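Local coordinates for beta-microseminoprotein (Homo sapiens, PDB 3IX0) that is a small secreted, disulfide-rich protein of seminal plasma that forms homodimers, interacts with PI16 and probably binds immunoglobulin, at residues N36-T41 against I47-L52; K17-D20 against N24-P27. All blocks are in the same frame, centred on the assembly; numbering follows the deposited sequence.

In the fold
Both contacts are beta hairpins of the same chain and follow one another in series: interaction 2 pairs strands 18-19 and 25-26, and interaction 1 pairs strands 38-42 and 46-51. Interaction 1 forms the two inner strands of a four-stranded antiparallel sheet ordered 2-6, 46-51, 38-42, 31-33; interaction 2 is a separate two-stranded sheet. Their centres lie about 14 Å apart, and the hairpins touch where I47 CG1 meets C18 SG at 3.7 Å. Disulfides do much of the joining in this helix-free chain: C40-C49 fastens interaction 1 across its strands, and C18-C42 ties interaction 2 to strand 38-42.

Interaction 1 (N36-T41 against I47-L52); sequences NCETCT and ISCCTL
C40 and C49 are joined by a disulfide, SG to SG 2.0 Å, that bridges neighbouring strands. They form a non-hydrogen-bonded antiparallel pair whose CA atoms come within 4.0 Å, and both side chains leave the same face. Each sulfur stands anti to its own carbonyl carbon (chi1 -64° at C40, -69° at C49), which turns both over that face, toward each other; the close CA approach of a non-hydrogen-bonded pair is what lets two cysteines bridge the strands here.

Backbone bonds flank the disulfide. T39 and C50 exchange two N-H...O bonds of 2.8 Å, and T41 and S48 exchange another pair. Beyond the strand end, L52 N reaches C37 O, carrying the pairing one step further. This is a beta hairpin, and its two strands are the inner ones of a four-stranded antiparallel sheet: C49 bonds through its backbone to Y3 of strand 2-6, and C40 to W32 of strand 31-33. Further disulfides, C50 to C2 and C37 to C73, tie the hairpin to other parts of the chain.

On the face opposite the disulfide, a water bonds to three atoms of the hairpin. It donates to T39 O (3.0 Å) and accepts from T41 OG1 and from S48 OG, the latter at 3.1 Å. Small hydroxyl residues fit here because their oxygens stay close to the backbone; a chi1 of 67° brings S48 OG over the face where the water lies.

The T39 methyl and L52 add an apolar contact. T39 CG2 meets L52 CD2 at 3.6 Å, the two side chains crossing at about a right angle, while L52 CD1 lies against the backbone of E38. The other branch of T39, OG1, is hydrogen-bonded to E31.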
loop_
_atom_site.group_PDB
_atom_site.type_symbol
_atom_site.label_atom_id
_atom_site.label_comp_id
_atom_site.label_asym_id
_atom_site.label_seq_id
_atom_site.Cartn_x
_atom_site.Cartn_y
_atom_site.Cartn_z
ATOM N N ASN B 36 10.897 -10.191 5.891
ATOM C CA ASN B 36 10.347 -10.433 4.563
ATOM C C ASN B 36 9.992 -9.112 3.910
ATOM O O ASN B 36 8.913 -8.944 3.315
ATOM C CB ASN B 36 9.158 -11.400 4.614
ATOM C CG ASN B 36 7.903 -10.762 5.176
ATOM O OD1 ASN B 36 7.930 -10.069 6.205
ATOM N ND2 ASN B 36 6.784 -10.994 4.499
ATOM N N CYS B 37 10.911 -8.161 4.050
ATOM C CA CYS B 37 10.809 -6.893 3.328
ATOM C C CYS B 37 9.501 -6.157 3.620
ATOM O O CYS B 37 8.831 -5.670 2.703
ATOM C CB CYS B 37 10.968 -7.140 1.824
ATOM S SG CYS B 37 12.618 -7.815 1.421
ATOM N N GLU B 38 9.139 -6.083 4.902
ATOM C CA GLU B 38 8.008 -5.267 5.307
ATOM C C GLU B 38 8.392 -4.310 6.399
ATOM O O GLU B 38 9.309 -4.555 7.196
ATOM C CB GLU B 38 6.831 -6.125 5.790
ATOM C CG GLU B 38 6.288 -7.096 4.749
ATOM C CD GLU B 38 5.222 -8.023 5.324
ATOM O OE1 GLU B 38 5.176 -8.180 6.552
ATOM O OE2 GLU B 38 4.423 -8.589 4.548
ATOM N N THR B 39 7.657 -3.213 6.448
ATOM C CA THR B 39 7.731 -2.316 7.579
ATOM C C THR B 39 6.379 -2.347 8.297
ATOM O O THR B 39 5.323 -2.120 7.687
ATOM C CB THR B 39 8.140 -0.876 7.164
ATOM O OG1 THR B 39 7.962 -0.002 8.279
ATOM C CG2 THR B 39 7.285 -0.354 6.000
ATOM N N CYS B 40 6.422 -2.657 9.584
ATOM C CA CYS B 40 5.231 -2.756 10.416
ATOM C C CYS B 40 5.238 -1.698 11.501
ATOM O O CYS B 40 6.298 -1.312 11.984
ATOM C CB CYS B 40 5.179 -4.131 11.091
ATOM S SG CYS B 40 5.016 -5.485 9.950
ATOM N N THR B 41 4.049 -1.268 11.918
ATOM C CA THR B 41 3.920 -0.303 12.991
ATOM C C THR B 41 2.899 -0.760 14.019
ATOM O O THR B 41 1.810 -1.200 13.673
ATOM C CB THR B 41 3.528 1.089 12.443
ATOM O OG1 THR B 41 4.425 1.458 11.388
ATOM C CG2 THR B 41 3.580 2.155 13.555
ATOM N N ILE B 47 -2.326 -2.964 14.237
ATOM C CA ILE B 47 -1.016 -3.199 13.691
ATOM C C ILE B 47 -1.144 -3.088 12.183
ATOM O O ILE B 47 -2.059 -3.656 11.587
ATOM C CB ILE B 47 -0.502 -4.607 14.041
ATOM C CG1 ILE B 47 -0.498 -4.827 15.559
ATOM C CG2 ILE B 47 0.912 -4.810 13.493
ATOM C CD1 ILE B 47 -0.333 -6.281 15.942
ATOM N N SER B 48 -0.234 -2.342 11.568
ATOM C CA SER B 48 -0.171 -2.279 10.126
ATOM C C SER B 48 1.179 -2.820 9.643
ATOM O O SER B 48 2.204 -2.622 10.281
ATOM C CB SER B 48 -0.349 -0.840 9.652
ATOM O OG SER B 48 0.761 -0.053 10.044
ATOM N N CYS B 49 1.166 -3.519 8.525
ATOM C CA CYS B 49 2.401 -3.913 7.860
ATOM C C CYS B 49 2.293 -3.510 6.399
ATOM O O CYS B 49 1.249 -3.719 5.766
ATOM C CB CYS B 49 2.645 -5.420 7.999
ATOM S SG CYS B 49 3.050 -5.900 9.716
ATOM N N CYS B 50 3.362 -2.915 5.876
ATOM C CA CYS B 50 3.393 -2.470 4.497
ATOM C C CYS B 50 4.625 -3.056 3.821
ATOM O O CYS B 50 5.679 -3.146 4.422
ATOM C CB CYS B 50 3.467 -0.940 4.428
ATOM S SG CYS B 50 2.132 -0.075 5.231
ATOM N N THR B 51 4.502 -3.435 2.556
ATOM C CA THR B 51 5.650 -3.969 1.861
ATOM C C THR B 51 6.664 -2.860 1.563
ATOM O O THR B 51 6.304 -1.718 1.260
ATOM C CB THR B 51 5.251 -4.661 0.556
ATOM O OG1 THR B 51 6.414 -5.258 -0.020
ATOM C CG2 THR B 51 4.674 -3.654 -0.434
ATOM N N LEU B 52 7.941 -3.191 1.633
ATOM C CA LEU B 52 8.938 -2.248 1.141
ATOM C C LEU B 52 9.260 -2.462 -0.338
ATOM O O LEU B 52 10.009 -1.691 -0.931
ATOM C CB LEU B 52 10.197 -2.313 1.996
ATOM C CG LEU B 52 9.909 -1.842 3.426
ATOM C CD1 LEU B 52 10.929 -2.412 4.402
ATOM C CD2 LEU B 52 9.847 -0.316 3.485
HETATM O O HOH W 1 3.630 -0.068 8.973
#

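Interaction 2 (K17-D20 against N24-P27); sequences KCMD and NKHP
The H26 ring meets D20 and C18 at its edge: NE2 donates to D20 OD2 (2.9 Å), which lies in the ring plane, and C18 O sits beside CD2 at 3.5 Å. The ring also stacks with W32. Carboxylate and ring planes stand 58° apart, and the imidazole N-H meets OD2 from above the carboxylate plane. N24 turns its amide at 90° to that plane, yet ND2 reaches the syn lone pair of the same OD2 at 3.0 Å. The other oxygen, OD1, takes N24 N, again from above. Three donors from N24 and H26, with a weak fourth from K22 N, hold the aspartate and probably favour its charged form. With chi1 at 70°, D20 sends its carboxylate across to N24 and H26; a short acid suits this turn-side position.

The backbones add D20 N to N24 O and H26 N to C18 O, the latter 2.8 Å, and a weak return bond runs from C18 N to H26 O. Away from H26, M19 CE packs on K25 CG at 3.7 Å, flexible chains suited to an exposed face. This two-stranded hairpin is tied by the C18-C42 disulfide to strand 38-42, and the W32 stack sets it against strand 31-33.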
loop_
_atom_site.group_PDB
_atom_site.type_symbol
_atom_site.label_atom_id
_atom_site.label_comp_id
_atom_site.label_asym_id
_atom_site.label_seq_id
_atom_site.Cartn_x
_atom_site.Cartn_y
_atom_site.Cartn_z
ATOM N N LYS B 17 1.607 -3.997 24.354
ATOM C CA LYS B 17 2.653 -4.156 23.370
ATOM C C LYS B 17 2.175 -5.107 22.277
ATOM O O LYS B 17 1.531 -6.103 22.565
ATOM C CB LYS B 17 3.910 -4.693 24.035
ATOM C CG LYS B 17 4.533 -3.733 25.045
ATOM C CD LYS B 17 5.976 -4.104 25.358
ATOM C CE LYS B 17 6.570 -3.152 26.381
ATOM N NZ LYS B 17 6.233 -3.565 27.765
ATOM N N CYS B 18 2.477 -4.791 21.024
ATOM C CA CYS B 18 2.105 -5.661 19.914
ATOM C C CYS B 18 3.073 -6.827 19.824
ATOM O O CYS B 18 4.289 -6.631 19.887
ATOM C CB CYS B 18 2.124 -4.896 18.579
ATOM S SG CYS B 18 1.153 -3.365 18.556
ATOM N N MET B 19 2.539 -8.035 19.668
ATOM C CA MET B 19 3.381 -9.186 19.372
ATOM C C MET B 19 3.427 -9.462 17.876
ATOM O O MET B 19 2.395 -9.461 17.207
ATOM C CB MET B 19 2.900 -10.437 20.105
ATOM C CG MET B 19 3.708 -11.678 19.721
ATOM S SD MET B 19 3.739 -13.008 20.939
ATOM C CE MET B 19 4.871 -12.333 22.157
ATOM N N ASP B 20 4.623 -9.706 17.352
ATOM C CA ASP B 20 4.762 -10.019 15.936
ATOM C C ASP B 20 4.718 -11.531 15.715
ATOM O O ASP B 20 4.467 -12.298 16.641
ATOM C CB ASP B 20 6.016 -9.370 15.314
ATOM C CG ASP B 20 7.323 -9.996 15.792
ATOM O OD1 ASP B 20 7.303 -11.145 16.264
ATOM O OD2 ASP B 20 8.383 -9.334 15.681
ATOM N N ASN B 24 8.476 -11.478 18.955
ATOM C CA ASN B 24 8.951 -10.225 19.537
ATOM C C ASN B 24 7.801 -9.296 19.944
ATOM O O ASN B 24 6.845 -9.097 19.197
ATOM C CB ASN B 24 9.887 -9.460 18.583
ATOM C CG ASN B 24 10.997 -10.322 18.012
ATOM O OD1 ASN B 24 11.967 -10.672 18.702
ATOM N ND2 ASN B 24 10.880 -10.636 16.722
ATOM N N LYS B 25 7.910 -8.707 21.122
ATOM C CA LYS B 25 6.968 -7.684 21.535
ATOM C C LYS B 25 7.528 -6.313 21.223
ATOM O O LYS B 25 8.727 -6.046 21.404
ATOM C CB LYS B 25 6.661 -7.783 23.034
ATOM C CG LYS B 25 5.924 -9.045 23.417
ATOM C CD LYS B 25 5.700 -9.129 24.905
ATOM C CE LYS B 25 6.915 -9.704 25.611
ATOM N NZ LYS B 25 6.608 -10.040 27.030
ATOM N N HIS B 26 6.638 -5.440 20.775
ATOM C CA HIS B 26 7.012 -4.112 20.354
ATOM C C HIS B 26 6.246 -3.062 21.124
ATOM O O HIS B 26 5.068 -3.224 21.415
ATOM C CB HIS B 26 6.748 -3.936 18.857
ATOM C CG HIS B 26 7.406 -4.973 18.010
ATOM N ND1 HIS B 26 8.558 -4.714 17.287
ATOM C CD2 HIS B 26 7.105 -6.268 17.775
ATOM C CE1 HIS B 26 8.922 -5.798 16.648
ATOM N NE2 HIS B 26 8.058 -6.765 16.918
ATOM N N PRO B 27 6.922 -1.968 21.444
ATOM C CA PRO B 27 6.316 -0.854 22.171
ATOM C C PRO B 27 5.211 -0.190 21.351
ATOM O O PRO B 27 5.291 -0.115 20.114
ATOM C CB PRO B 27 7.492 0.119 22.366
ATOM C CG PRO B 27 8.731 -0.694 22.112
ATOM C CD PRO B 27 8.337 -1.730 21.115
#